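Type VI secretion system component (Escherichia coli O6, PDB 2P5Z) is a component of the type VI secretion system and, resembling the phage T4 tail proteins gp27 and gp5, probably forms part of its membrane-puncturing device. Local coordinates at residues E111-A115 with I196-E200; L117-N123 with G168-L172; N128-P132 with Y158-E162; L233-Y237 with A335-F339; N308-L313 with T363-Y367. All coordinates share one frame; numbering follows the deposited sequence.

Contact 1. Residues E111-A115 with I196-E200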
# COMPACT_ATOMS: atom_id res chain seq x y z
N GLU A 111 2.13 -23.64 -9.47
CA GLU A 111 3.29 -22.99 -8.86
C GLU A 111 4.26 -24.09 -8.47
O GLU A 111 3.86 -25.25 -8.31
CB GLU A 111 2.85 -22.18 -7.64
CG GLU A 111 1.77 -21.16 -7.94
CD GLU A 111 1.61 -20.12 -6.86
OE1 GLU A 111 0.59 -20.19 -6.13
OE2 GLU A 111 2.48 -19.23 -6.75
N PRO A 112 5.55 -23.74 -8.29
CA PRO A 112 6.45 -24.77 -7.80
C PRO A 112 6.23 -24.99 -6.29
O PRO A 112 5.48 -24.24 -5.63
CB PRO A 112 7.82 -24.15 -8.05
CG PRO A 112 7.59 -22.73 -7.86
CD PRO A 112 6.25 -22.45 -8.46
N ARG A 113 6.86 -26.02 -5.74
CA ARG A 113 6.64 -26.39 -4.35
C ARG A 113 7.14 -25.28 -3.40
O ARG A 113 6.52 -25.02 -2.37
CB ARG A 113 7.28 -27.75 -4.05
CG ARG A 113 6.51 -28.95 -4.59
CD ARG A 113 7.41 -30.18 -4.64
NE ARG A 113 8.57 -29.97 -5.51
CZ ARG A 113 9.71 -30.65 -5.43
NH1 ARG A 113 9.88 -31.57 -4.48
NH2 ARG A 113 10.71 -30.40 -6.28
N MET A 114 8.21 -24.59 -3.82
CA MET A 114 8.73 -23.43 -3.11
C MET A 114 7.65 -22.41 -2.75
O MET A 114 7.67 -21.89 -1.66
CB MET A 114 9.88 -22.76 -3.87
CG MET A 114 10.55 -21.59 -3.12
SD MET A 114 11.96 -20.91 -4.00
CE MET A 114 12.97 -20.33 -2.64
N ALA A 115 6.70 -22.15 -3.65
CA ALA A 115 5.57 -21.26 -3.32
C ALA A 115 4.84 -21.64 -2.03
O ALA A 115 4.27 -20.79 -1.38
CB ALA A 115 4.58 -21.20 -4.44
N ILE A 196 10.70 -33.21 -12.08
CA ILE A 196 10.48 -32.30 -10.98
C ILE A 196 11.17 -30.99 -11.29
O ILE A 196 12.08 -30.94 -12.13
CB ILE A 196 11.06 -32.83 -9.62
CG1 ILE A 196 12.52 -33.26 -9.78
CG2 ILE A 196 10.18 -33.93 -9.01
CD1 ILE A 196 13.33 -33.24 -8.50
N GLU A 197 10.72 -29.94 -10.61
CA GLU A 197 11.39 -28.64 -10.65
C GLU A 197 12.45 -28.55 -9.55
O GLU A 197 12.25 -29.03 -8.44
CB GLU A 197 10.36 -27.50 -10.53
CG GLU A 197 9.93 -27.10 -9.12
CD GLU A 197 8.92 -28.04 -8.44
OE1 GLU A 197 8.63 -29.14 -8.97
OE2 GLU A 197 8.39 -27.66 -7.37
N VAL A 198 13.57 -27.93 -9.90
CA VAL A 198 14.75 -27.84 -9.06
C VAL A 198 15.11 -26.36 -8.90
O VAL A 198 15.28 -25.66 -9.91
CB VAL A 198 15.97 -28.57 -9.73
CG1 VAL A 198 17.24 -28.38 -8.94
CG2 VAL A 198 15.68 -30.07 -9.95
N ILE A 199 15.23 -25.88 -7.66
CA ILE A 199 15.69 -24.52 -7.35
C ILE A 199 17.20 -24.40 -7.41
O ILE A 199 17.91 -25.06 -6.68
CB ILE A 199 15.30 -24.10 -5.92
CG1 ILE A 199 13.82 -24.39 -5.65
CG2 ILE A 199 15.67 -22.65 -5.66
CD1 ILE A 199 13.48 -24.37 -4.18
N GLU A 200 17.73 -23.54 -8.26
CA GLU A 200 19.16 -23.43 -8.32
C GLU A 200 19.55 -22.07 -7.86
O GLU A 200 19.07 -21.08 -8.39
CB GLU A 200 19.67 -23.68 -9.74
CG GLU A 200 19.09 -24.95 -10.33
CD GLU A 200 19.73 -25.33 -11.63
OE1 GLU A 200 20.39 -24.46 -12.25
OE2 GLU A 200 19.57 -26.51 -12.03
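The guanidinium of R113 offers its edge to E197: OE2 lies beside NE, near the plane of the group, and the backbone O of E197 sits in that plane beside NH2. The carboxylate is turned steeply against it, the two planes standing 73° apart, and NE meets OE2 from above the carboxylate plane, 46° out of it. This salt bridge is nearly straight, with 3.0 Å between R113 NE and E197 OE2. The same oxygen also accepts the backbone N-H of R113, with 2.8 Å from R113 N to E197 OE2, in this case nearly along its C-O axis. A bend at chi3 (-61°) of R113 swings NH2 toward the strand, where it makes a weak hydrogen bond to E197 O. P112 adds its CB alongside the carboxylate, 3.6 Å from E197 OE2. Further along, the extended side chain of M114 crosses I199 at about a right angle and sets SD 3.8 Å from I199 CD1. The contact ties the loop after strand 104-111 to strand 196-202, the central strand of a three-stranded sheet, whose neighbour 185-191 adds F186 and F188 against M114 and P112. Two N-H groups, one of them from a charged guanidinium, converge on OE2 of the buried E197, which would probably favour its ionised form; D149 shares the same arginine through NH1.

Contact 2. Residues L117-N123 with G168-L172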
# COMPACT_ATOMS: atom_id res chain seq x y z
N LEU A 117 6.05 -22.39 0.80
CA LEU A 117 6.69 -21.74 1.96
C LEU A 117 5.93 -20.52 2.48
O LEU A 117 6.23 -20.02 3.55
CB LEU A 117 8.12 -21.27 1.67
CG LEU A 117 9.28 -22.05 1.06
CD1 LEU A 117 10.57 -21.67 1.78
CD2 LEU A 117 9.08 -23.56 0.98
N THR A 118 4.95 -20.05 1.72
CA THR A 118 4.12 -18.92 2.12
C THR A 118 3.09 -19.40 3.13
O THR A 118 2.52 -18.61 3.87
CB THR A 118 3.52 -18.27 0.85
OG1 THR A 118 4.58 -17.64 0.13
CG2 THR A 118 2.46 -17.23 1.15
N ARG A 119 2.88 -20.70 3.20
CA ARG A 119 1.87 -21.27 4.07
C ARG A 119 2.30 -21.49 5.52
O ARG A 119 1.47 -21.83 6.35
CB ARG A 119 1.27 -22.54 3.45
CG ARG A 119 -0.08 -22.30 2.78
CD ARG A 119 -0.48 -23.43 1.82
NE ARG A 119 -0.15 -24.78 2.28
CZ ARG A 119 -0.93 -25.54 3.05
NH1 ARG A 119 -2.10 -25.09 3.48
NH2 ARG A 119 -0.53 -26.76 3.40
N SER A 120 3.58 -21.28 5.84
CA SER A 120 4.05 -21.44 7.21
C SER A 120 4.80 -20.23 7.73
O SER A 120 5.76 -19.77 7.09
CB SER A 120 4.91 -22.70 7.36
OG SER A 120 6.22 -22.50 6.88
N ARG A 121 4.36 -19.72 8.88
CA ARG A 121 4.92 -18.50 9.47
C ARG A 121 5.24 -18.61 10.96
O ARG A 121 4.59 -17.99 11.80
CB ARG A 121 4.04 -17.27 9.19
CG ARG A 121 2.53 -17.39 9.50
CD ARG A 121 1.72 -16.15 9.05
NE ARG A 121 2.44 -14.87 9.18
CZ ARG A 121 2.77 -14.08 8.16
NH1 ARG A 121 2.46 -14.42 6.91
NH2 ARG A 121 3.42 -12.94 8.37
N GLN A 122 6.26 -19.39 11.29
CA GLN A 122 6.66 -19.51 12.68
C GLN A 122 7.86 -18.64 13.00
O GLN A 122 8.72 -18.42 12.16
CB GLN A 122 6.96 -20.97 13.02
CG GLN A 122 5.72 -21.78 13.36
CD GLN A 122 6.07 -23.03 14.16
OE1 GLN A 122 6.63 -23.99 13.63
NE2 GLN A 122 5.76 -23.01 15.46
N ASN A 123 7.92 -18.15 14.24
CA ASN A 123 9.10 -17.43 14.73
C ASN A 123 10.28 -18.34 15.09
O ASN A 123 10.10 -19.40 15.67
CB ASN A 123 8.74 -16.57 15.93
CG ASN A 123 7.57 -15.66 15.67
OD1 ASN A 123 7.52 -14.95 14.67
ND2 ASN A 123 6.61 -15.66 16.59
N GLY A 168 7.51 -12.77 12.57
CA GLY A 168 6.36 -12.28 11.78
C GLY A 168 6.59 -12.30 10.27
O GLY A 168 6.30 -11.33 9.59
N GLU A 169 7.15 -13.39 9.77
CA GLU A 169 7.53 -13.52 8.38
C GLU A 169 7.22 -14.96 7.98
O GLU A 169 7.57 -15.90 8.70
CB GLU A 169 9.03 -13.28 8.19
CG GLU A 169 9.50 -11.83 8.11
CD GLU A 169 11.03 -11.71 7.97
OE1 GLU A 169 11.77 -12.33 8.76
OE2 GLU A 169 11.52 -11.00 7.07
N ASP A 170 6.57 -15.15 6.84
CA ASP A 170 6.37 -16.49 6.33
C ASP A 170 7.72 -16.99 5.83
O ASP A 170 8.64 -16.18 5.60
CB ASP A 170 5.31 -16.51 5.21
CG ASP A 170 5.68 -15.59 4.05
OD1 ASP A 170 6.33 -16.06 3.09
OD2 ASP A 170 5.38 -14.38 4.12
N ASP A 171 7.85 -18.30 5.66
CA ASP A 171 9.14 -18.86 5.25
C ASP A 171 9.65 -18.28 3.94
O ASP A 171 10.84 -18.03 3.84
CB ASP A 171 9.09 -20.39 5.19
CG ASP A 171 8.99 -21.04 6.56
OD1 ASP A 171 9.34 -20.39 7.56
OD2 ASP A 171 8.57 -22.22 6.62
N LEU A 172 8.76 -18.04 2.97
CA LEU A 172 9.18 -17.50 1.66
C LEU A 172 9.75 -16.10 1.78
O LEU A 172 10.81 -15.82 1.24
CB LEU A 172 8.05 -17.53 0.61
CG LEU A 172 8.46 -17.14 -0.83
CD1 LEU A 172 9.69 -17.92 -1.31
CD2 LEU A 172 7.32 -17.30 -1.82
O HOH W 1 5.10 -12.34 6.11
O HOH W 2 8.11 -15.66 11.82
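Segment 117-123, a 3-10 turn running into a loop, passes the N-terminus of helix 171-182 and supplies carbonyls to its first turn: D171 N donates to S120 O (2.9 Å) and L172 N to L117 O (3.3 Å). The motif is a helix N-terminus with D170 as N-cap, its carboxylate capping a backbone N of the first turn and also bonding to the hydroxyl of T173. With chi1 at 58°, the D170 carboxylate lies between its own backbone N and carbonyl carbon, turned back toward that first turn. R121 lies over the chain leading into the helix, one guanidinium face toward the backbone N of D170. Its NH1 stands 4.0 Å from D170 OD2, but the oxygen is well out of the guanidinium plane, so any attraction is probably only electrostatic, with no N-H aimed at the oxygen. A water bridges the guanidinium to the backbone, accepting from R121 NH2 and from D170 N. On the far side of the N-cap, the CB atoms of L117 and L172 meet at 3.9 Å, and T118 OG1 rests 3.4 Å from L172 CD2. I138 of helix 131-140 packs on both L117 and D171, and the D171 carboxylate is hydrogen-bonded to H143. R119 packs on V239 of the second subunit. At the other end N123 OD1 is met almost head-on by the backbone N-H of G168, 3.0 Å from G168 N to N123 OD1, and a second water joins the same oxygen to E169 N.

Contact 3. Residues N128-P132 with Y158-E162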
# COMPACT_ATOMS: atom_id res chain seq x y z
N ASN A 128 24.40 -19.71 14.72
CA ASN A 128 25.69 -20.07 14.06
C ASN A 128 25.58 -20.68 12.67
O ASN A 128 26.14 -21.74 12.39
CB ASN A 128 26.59 -20.97 14.94
CG ASN A 128 26.76 -20.43 16.34
OD1 ASN A 128 26.34 -21.08 17.31
ND2 ASN A 128 27.33 -19.23 16.46
N GLN A 129 24.81 -20.03 11.80
CA GLN A 129 24.69 -20.52 10.44
C GLN A 129 25.07 -19.46 9.45
O GLN A 129 25.13 -18.27 9.78
CB GLN A 129 23.28 -20.99 10.17
CG GLN A 129 22.58 -21.68 11.32
CD GLN A 129 22.88 -23.16 11.37
OE1 GLN A 129 22.04 -23.97 10.98
NE2 GLN A 129 24.07 -23.52 11.82
N THR A 130 25.37 -19.90 8.23
CA THR A 130 25.45 -19.00 7.09
C THR A 130 24.03 -18.83 6.55
O THR A 130 23.15 -19.67 6.85
CB THR A 130 26.26 -19.62 5.99
OG1 THR A 130 25.56 -20.77 5.50
CG2 THR A 130 27.61 -20.05 6.53
N VAL A 131 23.81 -17.77 5.77
CA VAL A 131 22.54 -17.63 5.03
C VAL A 131 22.14 -18.91 4.24
O VAL A 131 21.01 -19.39 4.43
CB VAL A 131 22.48 -16.34 4.15
CG1 VAL A 131 21.25 -16.37 3.21
CG2 VAL A 131 22.46 -15.09 5.01
N PRO A 132 23.05 -19.48 3.40
CA PRO A 132 22.68 -20.74 2.74
C PRO A 132 22.26 -21.89 3.66
O PRO A 132 21.30 -22.60 3.35
CB PRO A 132 23.94 -21.13 1.97
CG PRO A 132 24.62 -19.83 1.73
CD PRO A 132 24.36 -18.99 2.92
N TYR A 158 30.29 -17.41 2.39
CA TYR A 158 29.37 -16.72 3.28
C TYR A 158 29.70 -16.99 4.73
O TYR A 158 29.77 -18.15 5.14
CB TYR A 158 27.90 -17.04 2.93
CG TYR A 158 27.59 -16.55 1.55
CD1 TYR A 158 27.71 -17.40 0.44
CD2 TYR A 158 27.25 -15.23 1.33
CE1 TYR A 158 27.49 -16.93 -0.82
CE2 TYR A 158 27.02 -14.77 0.07
CZ TYR A 158 27.13 -15.61 -1.00
OH TYR A 158 26.90 -15.13 -2.26
N PRO A 159 29.94 -15.92 5.50
CA PRO A 159 30.24 -15.98 6.92
C PRO A 159 29.14 -16.65 7.72
O PRO A 159 27.97 -16.61 7.34
CB PRO A 159 30.35 -14.50 7.31
CG PRO A 159 30.76 -13.82 6.03
CD PRO A 159 29.98 -14.54 4.98
N ALA A 160 29.53 -17.31 8.81
CA ALA A 160 28.55 -17.78 9.77
C ALA A 160 28.00 -16.55 10.50
O ALA A 160 28.72 -15.58 10.74
CB ALA A 160 29.17 -18.76 10.75
N ARG A 161 26.70 -16.56 10.78
CA ARG A 161 26.09 -15.49 11.52
C ARG A 161 25.78 -16.06 12.88
O ARG A 161 25.34 -17.20 13.00
CB ARG A 161 24.79 -15.06 10.86
CG ARG A 161 24.93 -14.54 9.45
CD ARG A 161 24.92 -13.03 9.42
NE ARG A 161 24.69 -12.54 8.06
CZ ARG A 161 23.50 -12.29 7.54
NH1 ARG A 161 22.40 -12.49 8.26
NH2 ARG A 161 23.39 -11.85 6.29
N GLU A 162 26.02 -15.28 13.92
CA GLU A 162 25.85 -15.80 15.25
C GLU A 162 24.39 -16.11 15.53
O GLU A 162 24.06 -17.25 15.84
CB GLU A 162 26.39 -14.80 16.27
CG GLU A 162 26.67 -15.44 17.61
CD GLU A 162 26.48 -14.48 18.76
OE1 GLU A 162 26.71 -13.26 18.58
OE2 GLU A 162 26.10 -14.96 19.85
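V131 and R161 lie side by side and point the same way, which brings CG2 of V131 over one face of the guanidinium, toward its rim, 3.6 Å from R161 NH2. The arginine chain bends at chi2 (-100°), turning its end along the valine. P132 and Y158 instead cross at about a right angle: P132 CD rests 4.0 Å from Y158 CB, and CG comes obliquely to the ring near CD1. Just before them in the chain, T130 lays CG2 against the backbone O of Y158, while its hydroxyl, at the N-cap of helix 131-140, takes the N-H of Q133. The backbones join as an antiparallel hydrogen-bonded pair, Q129 with R161, in which R161 N donates to Q129 O and the return bond is weak. N128 N adds a further bond, 2.7 Å to E162 O. The Q129 amide curls back to its own chain, NE2 donating to N128 O at 2.8 Å. This short bridge follows the pairing of strand 124-127 with strand 161-166 and leads into helix 131-140. Helix 171-182 lies alongside, with L178 and L179 against V131 and V182 against both Y158 and R161.

Contact 4. Residues L233-Y237 with A335-F339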
# COMPACT_ATOMS: atom_id res chain seq x y z
N LEU A 233 11.89 -5.05 -29.69
CA LEU A 233 12.92 -4.72 -28.73
C LEU A 233 12.87 -3.27 -28.30
O LEU A 233 12.68 -2.38 -29.13
CB LEU A 233 14.31 -5.05 -29.26
CG LEU A 233 14.58 -6.50 -29.69
CD1 LEU A 233 16.06 -6.71 -29.98
CD2 LEU A 233 14.11 -7.51 -28.65
N ASN A 234 13.02 -3.06 -26.99
CA ASN A 234 13.01 -1.73 -26.40
C ASN A 234 13.82 -1.62 -25.10
O ASN A 234 14.11 -2.63 -24.45
CB ASN A 234 11.57 -1.26 -26.19
CG ASN A 234 10.85 -2.08 -25.16
OD1 ASN A 234 10.75 -1.68 -24.01
ND2 ASN A 234 10.32 -3.24 -25.57
N THR A 235 14.19 -0.40 -24.74
CA THR A 235 15.06 -0.16 -23.60
C THR A 235 14.45 0.88 -22.71
O THR A 235 13.58 1.63 -23.13
CB THR A 235 16.40 0.44 -23.99
OG1 THR A 235 16.16 1.74 -24.52
CG2 THR A 235 17.18 -0.42 -24.97
N ALA A 236 14.94 0.92 -21.48
CA ALA A 236 14.52 1.92 -20.50
C ALA A 236 15.69 2.17 -19.58
O ALA A 236 16.35 1.23 -19.12
CB ALA A 236 13.31 1.44 -19.71
N TYR A 237 15.97 3.44 -19.33
CA TYR A 237 17.10 3.82 -18.50
C TYR A 237 16.61 4.93 -17.63
O TYR A 237 15.89 5.82 -18.09
CB TYR A 237 18.27 4.33 -19.33
CG TYR A 237 18.96 3.28 -20.15
CD1 TYR A 237 18.50 2.94 -21.43
CD2 TYR A 237 20.12 2.67 -19.70
CE1 TYR A 237 19.16 1.99 -22.20
CE2 TYR A 237 20.79 1.73 -20.48
CZ TYR A 237 20.29 1.39 -21.71
OH TYR A 237 20.95 0.45 -22.47
N ALA A 335 18.60 -4.13 -34.49
CA ALA A 335 18.43 -4.19 -33.05
C ALA A 335 19.49 -3.33 -32.37
O ALA A 335 20.65 -3.34 -32.81
CB ALA A 335 18.58 -5.64 -32.59
N PRO A 336 19.10 -2.60 -31.30
CA PRO A 336 20.01 -1.80 -30.47
C PRO A 336 21.25 -2.55 -29.96
O PRO A 336 21.24 -3.78 -29.86
CB PRO A 336 19.12 -1.37 -29.30
CG PRO A 336 17.75 -1.32 -29.89
CD PRO A 336 17.70 -2.46 -30.86
N ALA A 337 22.30 -1.78 -29.66
CA ALA A 337 23.65 -2.30 -29.40
C ALA A 337 23.74 -3.31 -28.27
O ALA A 337 24.46 -4.30 -28.40
CB ALA A 337 24.62 -1.14 -29.16
N VAL A 338 22.99 -3.07 -27.19
CA VAL A 338 22.98 -3.93 -26.00
C VAL A 338 22.53 -5.35 -26.29
O VAL A 338 23.11 -6.30 -25.76
CB VAL A 338 22.08 -3.37 -24.87
CG1 VAL A 338 22.89 -2.51 -23.91
CG2 VAL A 338 20.89 -2.59 -25.43
N PHE A 339 21.52 -5.49 -27.15
CA PHE A 339 20.98 -6.79 -27.53
C PHE A 339 21.94 -7.60 -28.40
O PHE A 339 21.82 -8.82 -28.49
CB PHE A 339 19.67 -6.63 -28.28
CG PHE A 339 18.55 -6.06 -27.47
CD1 PHE A 339 17.77 -6.88 -26.66
CD2 PHE A 339 18.23 -4.70 -27.56
CE1 PHE A 339 16.72 -6.36 -25.93
CE2 PHE A 339 17.16 -4.17 -26.83
CZ PHE A 339 16.41 -4.99 -26.02
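L233 meets the ring of F339 from its first side-chain carbon onward: CB lies 3.8 Å from F339 CE2. The two side chains come from opposite directions, and with CG anti to the carbonyl carbon (chi1 -57°) the leucine branches are carried on across the ring. L233 CD1 settles over the face, 3.7 Å from the centroid of the F339 ring and 17° off its normal, a CH-pi contact; the same methyl touches A335 CB at 3.8 Å. L233 CD2 stays over the same face, nearer the rim, 3.9 Å from F339 CE1. The edge of the ring faces oxygen: the backbone O of N234 lies near its plane, 3.7 Å from F339 CZ. The contact thus lays the short helix 337-341, which links strands 326-330 and 343-353, against strand 230-237 of the beta-rich part that probably corresponds to gp27. That strand pairs with 311-317 within the chain and, through T235 to Y237, antiparallel with a strand of the third subunit, so that the sheet continues across the trimer interface. T235 OG1 is bonded to the backbone N of H96 of that subunit, while its CG2 approaches the F339 ring obliquely. Farther along, Y237 OH comes up to V338, 3.8 Å from V338 CG1.

Contact 5. Residues N308-L313 with T363-Y367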
# COMPACT_ATOMS: atom_id res chain seq x y z
N ASN A 308 21.38 -2.74 -11.72
CA ASN A 308 20.29 -3.61 -12.16
C ASN A 308 19.04 -2.84 -12.57
O ASN A 308 18.46 -3.11 -13.61
CB ASN A 308 19.95 -4.67 -11.10
CG ASN A 308 20.72 -5.99 -11.30
OD1 ASN A 308 20.14 -7.01 -11.66
ND2 ASN A 308 22.04 -5.95 -11.09
N GLU A 309 18.63 -1.87 -11.76
CA GLU A 309 17.39 -1.16 -12.05
C GLU A 309 17.59 0.12 -12.87
O GLU A 309 16.64 0.84 -13.13
CB GLU A 309 16.64 -0.87 -10.75
CG GLU A 309 17.49 -0.19 -9.70
CD GLU A 309 16.81 -0.07 -8.36
OE1 GLU A 309 16.74 1.07 -7.83
OE2 GLU A 309 16.33 -1.10 -7.82
N GLN A 310 18.83 0.37 -13.27
CA GLN A 310 19.20 1.54 -14.06
C GLN A 310 18.97 1.30 -15.55
O GLN A 310 18.85 2.24 -16.33
CB GLN A 310 20.68 1.85 -13.85
CG GLN A 310 21.05 3.31 -14.05
CD GLN A 310 22.54 3.53 -14.14
OE1 GLN A 310 23.02 4.65 -13.96
NE2 GLN A 310 23.29 2.47 -14.43
N ALA A 311 18.95 0.03 -15.95
CA ALA A 311 18.84 -0.32 -17.36
C ALA A 311 17.92 -1.51 -17.57
O ALA A 311 18.36 -2.65 -17.44
CB ALA A 311 20.21 -0.61 -17.92
N ILE A 312 16.66 -1.26 -17.92
CA ILE A 312 15.76 -2.36 -18.25
C ILE A 312 15.63 -2.60 -19.77
O ILE A 312 15.28 -1.70 -20.55
CB ILE A 312 14.38 -2.22 -17.56
CG1 ILE A 312 14.56 -2.05 -16.04
CG2 ILE A 312 13.52 -3.45 -17.81
CD1 ILE A 312 13.28 -1.59 -15.29
N LEU A 313 15.91 -3.83 -20.18
CA LEU A 313 15.77 -4.23 -21.55
C LEU A 313 14.51 -5.07 -21.71
O LEU A 313 14.27 -5.98 -20.91
CB LEU A 313 17.00 -5.02 -21.96
CG LEU A 313 18.30 -4.25 -21.69
CD1 LEU A 313 19.47 -4.98 -22.27
CD2 LEU A 313 18.26 -2.85 -22.26
N THR A 363 11.57 -9.27 -19.78
CA THR A 363 12.41 -8.18 -19.26
C THR A 363 13.81 -8.75 -19.19
O THR A 363 13.98 -9.97 -19.19
CB THR A 363 11.96 -7.66 -17.87
OG1 THR A 363 12.02 -8.72 -16.92
CG2 THR A 363 10.54 -7.13 -17.92
N ALA A 364 14.82 -7.89 -19.16
CA ALA A 364 16.21 -8.33 -19.22
C ALA A 364 17.19 -7.25 -18.76
O ALA A 364 16.82 -6.08 -18.58
CB ALA A 364 16.56 -8.77 -20.65
N ILE A 365 18.44 -7.65 -18.55
CA ILE A 365 19.49 -6.68 -18.21
C ILE A 365 20.68 -7.01 -19.10
O ILE A 365 20.80 -8.16 -19.54
CB ILE A 365 19.90 -6.69 -16.66
CG1 ILE A 365 20.54 -8.03 -16.24
CG2 ILE A 365 18.74 -6.27 -15.73
CD1 ILE A 365 21.37 -7.94 -14.98
N PRO A 366 21.53 -6.02 -19.41
CA PRO A 366 22.71 -6.29 -20.24
C PRO A 366 23.66 -7.25 -19.55
O PRO A 366 23.72 -7.27 -18.32
CB PRO A 366 23.40 -4.94 -20.33
CG PRO A 366 22.38 -3.93 -19.97
CD PRO A 366 21.43 -4.59 -19.05
N TYR A 367 24.38 -8.05 -20.34
CA TYR A 367 25.55 -8.75 -19.83
C TYR A 367 26.62 -7.70 -19.54
O TYR A 367 26.75 -6.70 -20.25
CB TYR A 367 26.07 -9.75 -20.85
CG TYR A 367 27.01 -10.78 -20.27
CD1 TYR A 367 26.50 -11.95 -19.72
CD2 TYR A 367 28.40 -10.59 -20.28
CE1 TYR A 367 27.34 -12.91 -19.18
CE2 TYR A 367 29.26 -11.56 -19.74
CZ TYR A 367 28.71 -12.72 -19.18
OH TYR A 367 29.51 -13.71 -18.63
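L313 and A364 form an antiparallel hydrogen-bonded pair in which L313 N donates to A364 O over 2.9 Å, at an N-H...O angle of 166°. Their side chains share one face of the sheet, where L313 CB lies 4.0 Å from A364 CB. From there L313 continues across P366 at about a right angle, its CD1 lying 3.8 Å from P366 CD. A311 CB faces the same proline carbon more loosely. Beyond this pair the strands spread apart, the short axes running at 128° to each other, and side chains take over from backbone bonds. I365 covers the turn that precedes strand 311-317: CG2 lies 3.8 Å from N308 O, and CD1 reaches N308 OD1 at 3.7 Å. Its CG1 branch stands between backbone N and carbonyl carbon (chi1 64°), which turns CD1 toward the asparagine. In the next shell, N308 is fixed by main-chain groups, ND2 donating to E304 O and G372 O while OD1 accepts from R374 N. T363 OG1 is bonded to the hydroxyl of T346 on strand 343-353, the neighbour of 359-366 on its other side. V343 packs on both L313 and A364, and V338 and F339 of helix 337-341 cover L313. The pairing thus joins two neighbouring strands of the beta-rich region, in a largely apolar setting. Both polar atoms of the buried N308 amide are satisfied, so I365 probably packs against a fixed rather than a mobile group.

Overall arrangement
The five contacts fall into two groups. Contacts 4 and 5, with centres about 9 Å apart, share neighbouring strands 230-237 and 311-317: A236 O lies 2.8 Å from I312 N, a probable hydrogen bond, and T235 CG2 touches L313 CD2. Contacts 1 and 2 use successive parts of the segment between strands 104-111 and 124-127; their centres are about 17 Å apart, and M114 CG meets L172 CD1 at 4.2 Å. Contact 3 stands about 20 Å from contact 2, centre to centre, with helix 171-182 following strand 161-166. Contacts 2 and 4, their centres about 39 Å apart, lie on opposite sides of the chain's centre, and each has another subunit beside it.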